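Local coordinates for hydrolase family protein (Deinococcus radiodurans R1, PDB 3CNH) that probably acts as a phosphatase of the haloacid dehalogenase-like hydrolase superfamily, with a sodium ion bound in its core domain, at residues L137-P142 and Y147-T152; F32-D37 and Q68-T73; G178-Q183 and A195-R200; R25-Q30 and E82-P87. All blocks are in the same frame, centred on the assembly; numbering follows the deposited sequence. Where two conformers were deposited one is given.

Contact 1 of 4, residues L137-P142 and Y147-T152. With PO4 (phosphate ion), chain D.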
loop_
_atom_site.group_PDB
_atom_site.type_symbol
_atom_site.label_atom_id
_atom_site.label_comp_id
_atom_site.label_asym_id
_atom_site.label_seq_id
_atom_site.Cartn_x
_atom_site.Cartn_y
_atom_site.Cartn_z
ATOM N N LEU A 137 -9.839 -0.133 7.417
ATOM C CA LEU A 137 -10.190 -1.354 8.146
ATOM C C LEU A 137 -9.706 -1.437 9.570
ATOM O O LEU A 137 -10.191 -2.255 10.353
ATOM C CB LEU A 137 -9.689 -2.574 7.378
ATOM C CG LEU A 137 -10.396 -2.717 6.017
ATOM C CD1 LEU A 137 -9.785 -3.870 5.197
ATOM C CD2 LEU A 137 -11.910 -2.908 6.120
ATOM N N GLY A 138 -8.736 -0.602 9.911
ATOM C CA GLY A 138 -8.247 -0.582 11.303
ATOM C C GLY A 138 -7.313 -1.708 11.722
ATOM O O GLY A 138 -7.027 -1.890 12.908
ATOM N N VAL A 139 -6.819 -2.418 10.729
ATOM C CA VAL A 139 -5.780 -3.468 10.892
ATOM C C VAL A 139 -4.827 -3.301 9.721
ATOM O O VAL A 139 -5.177 -2.690 8.719
ATOM C CB VAL A 139 -6.320 -4.939 10.991
ATOM C CG1 VAL A 139 -6.920 -5.192 12.391
ATOM C CG2 VAL A 139 -7.330 -5.166 9.914
HETATM N N MSE A 140 -3.618 -3.820 9.870
HETATM C CA MSE A 140 -2.563 -3.649 8.867
HETATM C C MSE A 140 -1.794 -4.946 8.626
HETATM O O MSE A 140 -1.675 -5.794 9.500
HETATM C CB MSE A 140 -1.569 -2.553 9.313
HETATM C CG MSE A 140 -0.754 -3.022 10.444
HETATM SE SE MSE A 140 0.650 -1.716 10.935
HETATM C CE MSE A 140 -0.419 -0.591 11.575
ATOM N N LYS A 141 -1.313 -5.115 7.406
ATOM C CA LYS A 141 -0.364 -6.173 7.141
ATOM C C LYS A 141 0.796 -5.884 8.087
ATOM O O LYS A 141 1.123 -4.717 8.317
ATOM C CB LYS A 141 0.118 -6.114 5.687
ATOM C CG LYS A 141 -0.936 -6.383 4.672
ATOM C CD LYS A 141 -0.356 -6.358 3.237
ATOM C CE LYS A 141 0.159 -5.029 2.876
ATOM N NZ LYS A 141 0.516 -4.864 1.446
ATOM N N PRO A 142 1.501 -6.911 8.554
ATOM C CA PRO A 142 1.417 -8.329 8.222
ATOM C C PRO A 142 0.531 -9.135 9.172
ATOM O O PRO A 142 0.679 -10.345 9.306
ATOM C CB PRO A 142 2.875 -8.779 8.403
ATOM C CG PRO A 142 3.311 -8.011 9.574
ATOM C CD PRO A 142 2.666 -6.637 9.412
ATOM N N TYR A 147 -5.237 -10.323 6.387
ATOM C CA TYR A 147 -5.390 -11.244 5.253
ATOM C C TYR A 147 -6.756 -11.927 5.321
ATOM O O TYR A 147 -7.481 -12.039 4.322
ATOM C CB TYR A 147 -4.223 -12.262 5.191
ATOM C CG TYR A 147 -2.907 -11.603 4.949
ATOM C CD1 TYR A 147 -2.566 -11.122 3.710
ATOM C CD2 TYR A 147 -2.031 -11.329 6.021
ATOM C CE1 TYR A 147 -1.364 -10.455 3.503
ATOM C CE2 TYR A 147 -0.830 -10.677 5.802
ATOM C CZ TYR A 147 -0.503 -10.246 4.562
ATOM O OH TYR A 147 0.694 -9.579 4.392
ATOM N N ARG A 148 -7.094 -12.375 6.512
ATOM C CA ARG A 148 -8.370 -13.065 6.735
ATOM C C ARG A 148 -9.542 -12.127 6.435
ATOM O O ARG A 148 -10.548 -12.520 5.879
ATOM C CB ARG A 148 -8.456 -13.666 8.148
ATOM C CG ARG A 148 -7.397 -14.764 8.376
ATOM C CD ARG A 148 -7.597 -15.611 9.627
ATOM N NE ARG A 148 -6.852 -16.867 9.490
ATOM C CZ ARG A 148 -5.722 -17.134 10.128
ATOM N NH1 ARG A 148 -5.240 -16.292 11.021
ATOM N NH2 ARG A 148 -5.111 -18.284 9.920
ATOM N N LEU A 149 -9.373 -10.872 6.805
ATOM C CA LEU A 149 -10.442 -9.871 6.578
ATOM C C LEU A 149 -10.648 -9.660 5.083
ATOM O O LEU A 149 -11.768 -9.614 4.554
ATOM C CB LEU A 149 -10.095 -8.573 7.291
ATOM C CG LEU A 149 -11.139 -7.467 7.198
ATOM C CD1 LEU A 149 -12.584 -7.936 7.533
ATOM C CD2 LEU A 149 -10.647 -6.298 8.091
ATOM N N GLY A 150 -9.549 -9.624 4.360
ATOM C CA GLY A 150 -9.615 -9.412 2.907
ATOM C C GLY A 150 -10.385 -10.555 2.240
ATOM O O GLY A 150 -11.256 -10.361 1.390
ATOM N N LEU A 151 -10.046 -11.765 2.668
ATOM C CA LEU A 151 -10.702 -12.969 2.177
ATOM C C LEU A 151 -12.203 -12.946 2.495
ATOM O O LEU A 151 -13.060 -13.300 1.661
ATOM C CB LEU A 151 -10.071 -14.234 2.785
ATOM C CG LEU A 151 -8.654 -14.520 2.296
ATOM C CD1 LEU A 151 -8.059 -15.690 3.081
ATOM C CD2 LEU A 151 -8.580 -14.770 0.760
ATOM N N THR A 152 -12.505 -12.541 3.706
ATOM C CA THR A 152 -13.894 -12.470 4.175
ATOM C C THR A 152 -14.714 -11.456 3.360
ATOM O O THR A 152 -15.851 -11.711 2.967
ATOM C CB THR A 152 -13.974 -12.134 5.668
ATOM O OG1 THR A 152 -13.344 -13.187 6.420
ATOM C CG2 THR A 152 -15.444 -12.006 6.122
HETATM P P PO4 D . 1.606 -0.898 0.942
HETATM O O1 PO4 D . 0.966 -1.908 1.780
HETATM O O2 PO4 D . 2.960 -1.421 0.451
HETATM O O3 PO4 D . 0.742 -0.292 -0.174
HETATM O O4 PO4 D . 2.046 0.318 1.757
#
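L137 meets L149 where helix 134-137 gives way to the loop that carries K141, a residue consistent with the motif III lysine of the haloacid dehalogenase superfamily. One methyl does the touching: CD2 of L149 lies 3.9 Å from CD1 of L137, and nearly as close to the rest of that side chain. V139 then sets its CG2 4.0 Å from the same CD2 of L149. K141 comes next and crosses Y147 at about a right angle. Its CD is 3.6 Å from OH of Y147. A bend at chi3 (-64°) turns the end of the lysine away from the tyrosine and toward a phosphate ion, probably from the crystallisation liquor. NZ of K141 gives a hydrogen bond of 3.0 Å to O1 of the phosphate. It also makes salt bridges with D10 and D165 and a hydrogen bond to the carbonyl of L107. Replacing K141 by an alanine would probably leave D10, D165 and the phosphate without this shared partner and strip packing from Y147 OH. P142 follows a cis peptide, and its O lies at the ring edge of Y147, in the ring plane, 3.8 Å from CE2.

Contact 2 of 4, residues F32-D37 and Q68-T73; sequences FGLDTD and QPRDFT
F32 and F72 mark the nearest backbone approach, with their CA atoms 8.2 Å apart, where a Schellman motif with G33 at positive phi ends helix 22-32 opposite the irregular segment 68-73. The two rings form an edge-to-face pair. The edge of F32 points at the face of F72, with centroids 4.5 Å apart and planes at 51°. CD1 of F32 sits over the centre of the F72 ring. CB of R70 covers the opposite face, offset toward the rim. The chi1 of F72 (56°) holds CG between its backbone N and carbonyl carbon, and this turns the ring face to F32. With F72 cut back to an alanine, the F32 ring would probably lose the aromatic face it points at, and a gap would be left beside it. L34 meets R70 nearby. Its CD2 lies over the centre of the guanidinium, 3.5 Å from CZ of R70, and Q68 CG covers the other face. The flat group is thus sandwiched, while its NE bonds to the carbonyl of V65. Two waters bridge the segments. One donates to O of F32 (2.7 Å) and to OD1 of D71 (2.9 Å). The other accepts from D35 N and, at 3.3 Å, from NH1 of R70. The contact lies in a helical region consistent with a C1-type cap. D35 caps helix 36-51 and T73 caps helix 74-83. F77 of that second helix touches F32, L34 and F72, and V80 packs on F32.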
loop_
_atom_site.group_PDB
_atom_site.type_symbol
_atom_site.label_atom_id
_atom_site.label_comp_id
_atom_site.label_asym_id
_atom_site.label_seq_id
_atom_site.Cartn_x
_atom_site.Cartn_y
_atom_site.Cartn_z
ATOM N N PHE A 32 12.213 20.880 3.476
ATOM C CA PHE A 32 11.467 21.772 4.384
ATOM C C PHE A 32 12.278 22.256 5.548
ATOM O O PHE A 32 11.804 23.029 6.391
ATOM C CB PHE A 32 10.174 21.130 4.844
ATOM C CG PHE A 32 9.092 21.161 3.802
ATOM C CD1 PHE A 32 8.314 22.300 3.643
ATOM C CD2 PHE A 32 8.845 20.075 2.981
ATOM C CE1 PHE A 32 7.304 22.358 2.682
ATOM C CE2 PHE A 32 7.831 20.137 2.038
ATOM C CZ PHE A 32 7.059 21.278 1.892
ATOM N N GLY A 33 13.521 21.817 5.570
ATOM C CA GLY A 33 14.478 22.271 6.587
ATOM C C GLY A 33 14.189 21.763 7.980
ATOM O O GLY A 33 14.457 22.433 8.987
ATOM N N LEU A 34 13.656 20.554 8.026
ATOM C CA LEU A 34 13.314 19.937 9.321
ATOM C C LEU A 34 14.508 19.268 10.011
ATOM O O LEU A 34 15.382 18.699 9.364
ATOM C CB LEU A 34 12.212 18.897 9.131
ATOM C CG LEU A 34 10.923 19.396 8.447
ATOM C CD1 LEU A 34 9.944 18.236 8.308
ATOM C CD2 LEU A 34 10.318 20.565 9.187
ATOM N N ASP A 35 14.509 19.330 11.336
ATOM C CA ASP A 35 15.504 18.585 12.139
ATOM C C ASP A 35 15.167 17.128 11.903
ATOM O O ASP A 35 14.099 16.649 12.300
ATOM C CB ASP A 35 15.397 18.932 13.624
ATOM C CG ASP A 35 16.369 18.155 14.473
ATOM O OD1 ASP A 35 16.255 16.921 14.546
ATOM O OD2 ASP A 35 17.240 18.803 15.095
ATOM N N THR A 36 16.050 16.415 11.219
ATOM C CA THR A 36 15.732 15.040 10.832
ATOM C C THR A 36 15.546 14.057 11.999
ATOM O O THR A 36 14.675 13.196 11.951
ATOM C CB THR A 36 16.709 14.485 9.781
ATOM O OG1 THR A 36 18.046 14.552 10.285
ATOM C CG2 THR A 36 16.595 15.326 8.496
ATOM N N ASP A 37 16.342 14.199 13.043
ATOM C CA ASP A 37 16.222 13.281 14.192
ATOM C C ASP A 37 14.866 13.407 14.902
ATOM O O ASP A 37 14.193 12.411 15.181
ATOM C CB ASP A 37 17.320 13.510 15.222
ATOM C CG ASP A 37 18.659 12.942 14.793
ATOM O OD1 ASP A 37 18.711 12.142 13.832
ATOM O OD2 ASP A 37 19.650 13.299 15.457
ATOM N N GLN A 68 6.190 23.359 16.128
ATOM C CA GLN A 68 6.881 24.650 16.313
ATOM C C GLN A 68 6.585 25.497 15.086
ATOM O O GLN A 68 6.064 24.956 14.117
ATOM C CB GLN A 68 8.379 24.481 16.531
ATOM C CG GLN A 68 9.120 23.912 15.367
ATOM C CD GLN A 68 10.601 23.758 15.688
ATOM O OE1 GLN A 68 10.978 22.995 16.577
ATOM N NE2 GLN A 68 11.436 24.507 14.990
ATOM N N PRO A 69 6.824 26.810 15.158
ATOM C CA PRO A 69 6.512 27.661 13.994
ATOM C C PRO A 69 7.269 27.270 12.768
ATOM O O PRO A 69 8.439 26.942 12.827
ATOM C CB PRO A 69 6.934 29.054 14.451
ATOM C CG PRO A 69 6.883 28.993 15.963
ATOM C CD PRO A 69 7.315 27.588 16.295
ATOM N N ARG A 70 6.552 27.303 11.665
ATOM C CA ARG A 70 7.092 26.959 10.334
ATOM C C ARG A 70 6.762 28.034 9.311
ATOM O O ARG A 70 5.755 28.715 9.412
ATOM C CB ARG A 70 6.490 25.663 9.828
ATOM C CG ARG A 70 6.729 24.419 10.664
ATOM C CD ARG A 70 8.209 24.156 10.921
ATOM N NE ARG A 70 8.368 22.894 11.652
ATOM C CZ ARG A 70 9.526 22.383 12.056
ATOM N NH1 ARG A 70 10.654 23.050 11.847
ATOM N NH2 ARG A 70 9.551 21.224 12.713
ATOM N N ASP A 71 7.629 28.158 8.315
ATOM C CA ASP A 71 7.436 29.168 7.277
ATOM C C ASP A 71 6.782 28.574 6.059
ATOM O O ASP A 71 6.994 29.000 4.940
ATOM C CB ASP A 71 8.732 29.915 6.912
ATOM C CG ASP A 71 9.823 29.018 6.386
ATOM O OD1 ASP A 71 9.674 27.773 6.422
ATOM O OD2 ASP A 71 10.850 29.587 5.931
ATOM N N PHE A 72 5.983 27.566 6.312
ATOM C CA PHE A 72 5.187 26.924 5.275
ATOM C C PHE A 72 3.942 26.356 5.923
ATOM O O PHE A 72 3.854 26.287 7.142
ATOM C CB PHE A 72 5.979 25.835 4.537
ATOM C CG PHE A 72 6.545 24.780 5.449
ATOM C CD1 PHE A 72 5.817 23.647 5.754
ATOM C CD2 PHE A 72 7.776 24.960 6.045
ATOM C CE1 PHE A 72 6.322 22.688 6.617
ATOM C CE2 PHE A 72 8.284 23.999 6.912
ATOM C CZ PHE A 72 7.579 22.911 7.214
ATOM N N THR A 73 2.991 25.930 5.096
ATOM C CA THR A 73 1.706 25.434 5.589
ATOM C C THR A 73 1.513 23.921 5.512
ATOM O O THR A 73 2.216 23.211 4.799
ATOM C CB THR A 73 0.554 26.022 4.781
ATOM O OG1 THR A 73 0.624 25.519 3.442
ATOM C CG2 THR A 73 0.596 27.566 4.793
HETATM O O HOH W 1 11.613 25.652 6.842
HETATM O O HOH W 2 12.831 20.874 12.917
#

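Contact 3 of 4, residues G178-Q183 and A195-R200; sequences GMHAVQ and AALGVR
L197 reaches across to H180 and V182, both on strand 180-183 at one border of the parallel sheet in the Rossmann-like core. The better packed side is at V182, which is buried. CD1 of L197 lies 4.4 Å from CG2 of V182, and L190 and E193 of helix 187-196 also pack on this valine. The other side is nearer solvent, since H180 and L197 are both partly exposed. There CD1 of L197 lies 4.1 Å from CB of H180, and CD2 of L197 approaches the H180 ring obliquely, 4.2 Å from ND1. V162 of the neighbouring strand 161-165 touches both H180 and L197. All of these approaches between the segments are loose. Just beyond L197 the helix ends in a Schellman motif, with G198 N bonded to A195 O at 2.9 Å. G198 has positive phi, and a side chain there would collide with the carbonyl O of L197. The chain then turns away to its C terminus, where the R200 carboxylate forms a salt bridge with R101. No hydrogen bond or ion pair joins the two segments. Their fit therefore rests on van der Waals packing of one leucine, which sets no precise direction.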
loop_
_atom_site.group_PDB
_atom_site.type_symbol
_atom_site.label_atom_id
_atom_site.label_comp_id
_atom_site.label_asym_id
_atom_site.label_seq_id
_atom_site.Cartn_x
_atom_site.Cartn_y
_atom_site.Cartn_z
ATOM N N GLY A 178 -3.319 -19.556 4.531
ATOM C CA GLY A 178 -3.737 -20.469 3.471
ATOM C C GLY A 178 -3.812 -19.938 2.057
ATOM O O GLY A 178 -4.224 -20.639 1.140
HETATM N N MSE A 179 -3.453 -18.689 1.884
HETATM C CA MSE A 179 -3.471 -18.046 0.559
HETATM C C MSE A 179 -2.256 -18.439 -0.259
HETATM O O MSE A 179 -1.214 -18.821 0.283
HETATM C CB MSE A 179 -3.455 -16.497 0.669
HETATM C CG MSE A 179 -4.694 -15.918 1.306
HETATM SE SE MSE A 179 -4.441 -14.050 1.602
HETATM C CE MSE A 179 -4.771 -13.369 -0.095
ATOM N N HIS A 180 -2.414 -18.378 -1.576
ATOM C CA HIS A 180 -1.238 -18.384 -2.418
ATOM C C HIS A 180 -0.645 -16.993 -2.332
ATOM O O HIS A 180 -1.313 -16.026 -1.993
ATOM C CB HIS A 180 -1.587 -18.681 -3.852
ATOM C CG HIS A 180 -2.148 -20.046 -4.039
ATOM N ND1 HIS A 180 -1.359 -21.175 -4.005
ATOM C CD2 HIS A 180 -3.418 -20.472 -4.254
ATOM C CE1 HIS A 180 -2.121 -22.242 -4.191
ATOM N NE2 HIS A 180 -3.373 -21.845 -4.333
ATOM N N ALA A 181 0.646 -16.900 -2.613
ATOM C CA ALA A 181 1.314 -15.600 -2.596
ATOM C C ALA A 181 2.552 -15.647 -3.468
ATOM O O ALA A 181 3.172 -16.693 -3.650
ATOM C CB ALA A 181 1.682 -15.180 -1.155
ATOM N N VAL A 182 2.807 -14.516 -4.088
ATOM C CA VAL A 182 4.017 -14.293 -4.878
ATOM C C VAL A 182 4.685 -12.998 -4.474
ATOM O O VAL A 182 4.015 -11.979 -4.363
ATOM C CB VAL A 182 3.704 -14.158 -6.375
ATOM C CG1 VAL A 182 5.004 -13.952 -7.150
ATOM C CG2 VAL A 182 2.973 -15.435 -6.882
ATOM N N GLN A 183 5.985 -13.059 -4.235
ATOM C CA GLN A 183 6.770 -11.868 -3.946
ATOM C C GLN A 183 7.089 -11.129 -5.235
ATOM O O GLN A 183 7.686 -11.676 -6.137
ATOM C CB GLN A 183 8.072 -12.198 -3.245
ATOM C CG GLN A 183 8.746 -10.965 -2.679
ATOM C CD GLN A 183 10.007 -11.280 -1.908
ATOM O OE1 GLN A 183 10.369 -12.448 -1.754
ATOM N NE2 GLN A 183 10.679 -10.246 -1.391
ATOM N N ALA A 195 1.391 -16.996 -13.857
ATOM C CA ALA A 195 0.993 -17.919 -14.922
ATOM C C ALA A 195 1.115 -19.349 -14.437
ATOM O O ALA A 195 0.329 -20.214 -14.806
ATOM C CB ALA A 195 1.826 -17.704 -16.197
ATOM N N ALA A 196 2.086 -19.574 -13.552
ATOM C CA ALA A 196 2.310 -20.922 -12.987
ATOM C C ALA A 196 1.128 -21.347 -12.119
ATOM O O ALA A 196 0.879 -22.536 -11.932
ATOM C CB ALA A 196 3.634 -21.030 -12.225
ATOM N N LEU A 197 0.376 -20.366 -11.645
ATOM C CA LEU A 197 -0.804 -20.617 -10.827
ATOM C C LEU A 197 -2.071 -20.612 -11.650
ATOM O O LEU A 197 -3.168 -20.740 -11.119
ATOM C CB LEU A 197 -0.958 -19.570 -9.729
ATOM C CG LEU A 197 0.108 -19.534 -8.646
ATOM C CD1 LEU A 197 -0.145 -18.394 -7.644
ATOM C CD2 LEU A 197 0.102 -20.878 -7.905
ATOM N N GLY A 198 -1.901 -20.439 -12.947
ATOM C CA GLY A 198 -3.026 -20.444 -13.871
ATOM C C GLY A 198 -3.636 -19.080 -14.124
ATOM O O GLY A 198 -4.660 -18.947 -14.784
ATOM N N VAL A 199 -2.991 -18.071 -13.573
ATOM C CA VAL A 199 -3.424 -16.674 -13.739
ATOM C C VAL A 199 -2.676 -16.082 -14.917
ATOM O O VAL A 199 -1.514 -15.736 -14.829
ATOM C CB VAL A 199 -3.208 -15.845 -12.471
ATOM C CG1 VAL A 199 -3.516 -14.351 -12.680
ATOM C CG2 VAL A 199 -4.019 -16.425 -11.316
ATOM N N ARG A 200 -3.403 -15.917 -16.011
ATOM C CA ARG A 200 -2.821 -15.445 -17.268
ATOM C C ARG A 200 -3.593 -14.281 -17.883
ATOM O O ARG A 200 -2.979 -13.404 -18.507
ATOM C CB ARG A 200 -2.799 -16.614 -18.262
ATOM C CG ARG A 200 -2.276 -17.913 -17.649
ATOM C CD ARG A 200 -2.164 -19.022 -18.679
ATOM N NE ARG A 200 -1.752 -20.289 -18.077
ATOM C CZ ARG A 200 -2.607 -21.161 -17.562
ATOM N NH1 ARG A 200 -2.168 -22.293 -17.032
ATOM N NH2 ARG A 200 -3.910 -20.898 -17.584
ATOM O OXT ARG A 200 -4.830 -14.231 -17.816
#

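Contact 4 of 4, residues R25-Q30 and E82-P87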
loop_
_atom_site.group_PDB
_atom_site.type_symbol
_atom_site.label_atom_id
_atom_site.label_comp_id
_atom_site.label_asym_id
_atom_site.label_seq_id
_atom_site.Cartn_x
_atom_site.Cartn_y
_atom_site.Cartn_z
ATOM N N ARG A 25 10.740 10.339 3.109
ATOM C CA ARG A 25 10.604 11.257 4.281
ATOM C C ARG A 25 11.881 12.044 4.460
ATOM O O ARG A 25 11.870 13.258 4.720
ATOM C CB ARG A 25 10.208 10.507 5.563
ATOM C CG ARG A 25 8.889 9.785 5.465
ATOM C CD ARG A 25 8.382 9.333 6.829
ATOM N NE ARG A 25 9.386 8.569 7.549
ATOM C CZ ARG A 25 9.521 7.257 7.484
ATOM N NH1 ARG A 25 8.716 6.513 6.756
ATOM N NH2 ARG A 25 10.481 6.690 8.181
ATOM N N ALA A 26 13.004 11.370 4.235
ATOM C CA ALA A 26 14.326 11.992 4.428
ATOM C C ALA A 26 14.481 13.165 3.489
ATOM O O ALA A 26 14.962 14.237 3.843
ATOM C CB ALA A 26 15.474 10.963 4.167
ATOM N N ASP A 27 14.013 12.920 2.291
ATOM C CA ASP A 27 14.117 13.878 1.198
ATOM C C ASP A 27 13.253 15.092 1.499
ATOM O O ASP A 27 13.701 16.238 1.438
ATOM C CB ASP A 27 13.626 13.243 -0.099
ATOM C CG ASP A 27 13.744 14.173 -1.293
ATOM O OD1 ASP A 27 14.594 15.083 -1.273
ATOM O OD2 ASP A 27 12.991 13.981 -2.273
ATOM N N VAL A 28 11.998 14.791 1.801
ATOM C CA VAL A 28 11.008 15.855 2.060
ATOM C C VAL A 28 11.397 16.703 3.271
ATOM O O VAL A 28 11.267 17.934 3.276
ATOM C CB VAL A 28 9.577 15.329 2.156
ATOM C CG1 VAL A 28 8.628 16.464 2.563
ATOM C CG2 VAL A 28 9.154 14.746 0.804
ATOM N N ALA A 29 11.958 16.033 4.263
ATOM C CA ALA A 29 12.409 16.706 5.487
ATOM C C ALA A 29 13.481 17.721 5.176
ATOM O O ALA A 29 13.481 18.845 5.660
ATOM C CB ALA A 29 12.926 15.680 6.524
ATOM N N GLN A 30 14.391 17.302 4.325
ATOM C CA GLN A 30 15.510 18.153 3.919
ATOM C C GLN A 30 14.990 19.405 3.192
ATOM O O GLN A 30 15.395 20.529 3.462
ATOM C CB GLN A 30 16.467 17.372 3.001
ATOM C CG GLN A 30 17.627 18.207 2.419
ATOM N N GLU A 82 2.375 14.027 -1.280
ATOM C CA GLU A 82 1.597 13.381 -2.350
ATOM C C GLU A 82 2.457 13.106 -3.575
ATOM O O GLU A 82 2.387 12.040 -4.224
ATOM C CB GLU A 82 0.352 14.217 -2.679
ATOM C CG GLU A 82 -0.677 14.080 -1.586
ATOM C CD GLU A 82 -1.887 14.968 -1.789
ATOM O OE1 GLU A 82 -1.797 15.886 -2.633
ATOM O OE2 GLU A 82 -2.888 14.733 -1.077
ATOM N N GLU A 83 3.311 14.062 -3.860
ATOM C CA GLU A 83 4.196 13.989 -5.022
ATOM C C GLU A 83 5.258 12.917 -4.988
ATOM O O GLU A 83 5.904 12.652 -6.015
ATOM C CB GLU A 83 4.881 15.324 -5.269
ATOM C CG GLU A 83 3.869 16.345 -5.695
ATOM C CD GLU A 83 4.391 17.725 -5.570
ATOM O OE1 GLU A 83 5.542 17.884 -5.095
ATOM O OE2 GLU A 83 3.631 18.648 -5.925
ATOM N N GLN A 84 5.436 12.306 -3.835
ATOM C CA GLN A 84 6.423 11.224 -3.694
ATOM C C GLN A 84 5.926 9.982 -4.423
ATOM O O GLN A 84 6.711 9.101 -4.743
ATOM C CB GLN A 84 6.695 10.849 -2.241
ATOM C CG GLN A 84 7.233 12.024 -1.436
ATOM C CD GLN A 84 8.393 12.651 -2.089
ATOM O OE1 GLN A 84 9.440 12.022 -2.229
ATOM N NE2 GLN A 84 8.243 13.921 -2.506
ATOM N N SER A 85 4.628 9.935 -4.681
ATOM C CA SER A 85 4.001 8.759 -5.321
ATOM C C SER A 85 4.201 8.814 -6.813
ATOM O O SER A 85 3.834 9.768 -7.466
ATOM C CB SER A 85 2.518 8.667 -4.979
ATOM O OG SER A 85 2.332 8.352 -3.601
ATOM N N GLN A 86 4.826 7.764 -7.322
ATOM C CA GLN A 86 5.099 7.645 -8.740
ATOM C C GLN A 86 4.751 6.220 -9.226
ATOM O O GLN A 86 4.706 5.279 -8.437
ATOM C CB GLN A 86 6.562 7.939 -8.982
ATOM C CG GLN A 86 6.957 9.360 -8.564
ATOM C CD GLN A 86 6.303 10.450 -9.428
ATOM O OE1 GLN A 86 6.064 10.256 -10.618
ATOM N NE2 GLN A 86 6.042 11.615 -8.828
ATOM N N PRO A 87 4.519 6.069 -10.520
ATOM C CA PRO A 87 4.166 4.725 -10.934
ATOM C C PRO A 87 5.320 3.793 -11.119
ATOM O O PRO A 87 6.466 4.209 -11.282
ATOM C CB PRO A 87 3.559 4.956 -12.340
ATOM C CG PRO A 87 4.218 6.170 -12.828
ATOM C CD PRO A 87 4.489 7.038 -11.624
#
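The helical region that probably forms the cap meets what is probably its linker to the core domain where V28 of helix 22-32 packs on Q84, just past E83 near the end of helix 74-83. Their CA atoms are 8.7 Å apart, the shortest such distance between the segments. CG2 of V28 does the touching. It lies 3.5 Å from NE2 of Q84 and 3.7 Å from CD of Q84, with the two side chains crossing at a slant. The glutamine chain is bent at chi2 (-52°), which curls the amide back toward the last turn of helix 74-83, where NE2 bonds to the carbonyl of V80. That bond gives the amide nitrogen a polar partner beside the valine methyl. At the exposed border OD2 of D27 comes only within 4.1 Å of OE1 of Q84. The carboxylate and amide planes stand 70° apart, and the oxygens make no bond. Within 82-87 the chain is braced locally. NE2 of Q86 gives a hydrogen bond of 3.0 Å to O of E83, with the acceptor near its amide plane. T17 OG1 bonds to Q84 O and Q86 N, consistent with the two linkers of the cap running side by side. Around the contact, V28 also packs on F77 and V80 of helix 74-83. R25 and A29 lie against F39 of helix 36-51, and S85 and P87 touch F122 of helix 112-122.

From the N terminus, contact 4 opens first, at helix 22-32. It closes only at 82-87, after 51 intervening residues that are mostly helical. Contact 2 is nested inside this loop and ties the end of the same helix to the loop that leads into helix 74-83. The two touch, with a probable hydrogen bond from L34 N to A29 O. Contacts 1 and 3 follow in series in the core domain, and no contact crosses another. Contact 1 packs the loop after helix 134-137 against helix 144-154, which directly follows it. Contact 3 joins the border strand 180-183 to the C-terminal end of helix 187-196. These two also touch, where L151 and Y147 pack on M179.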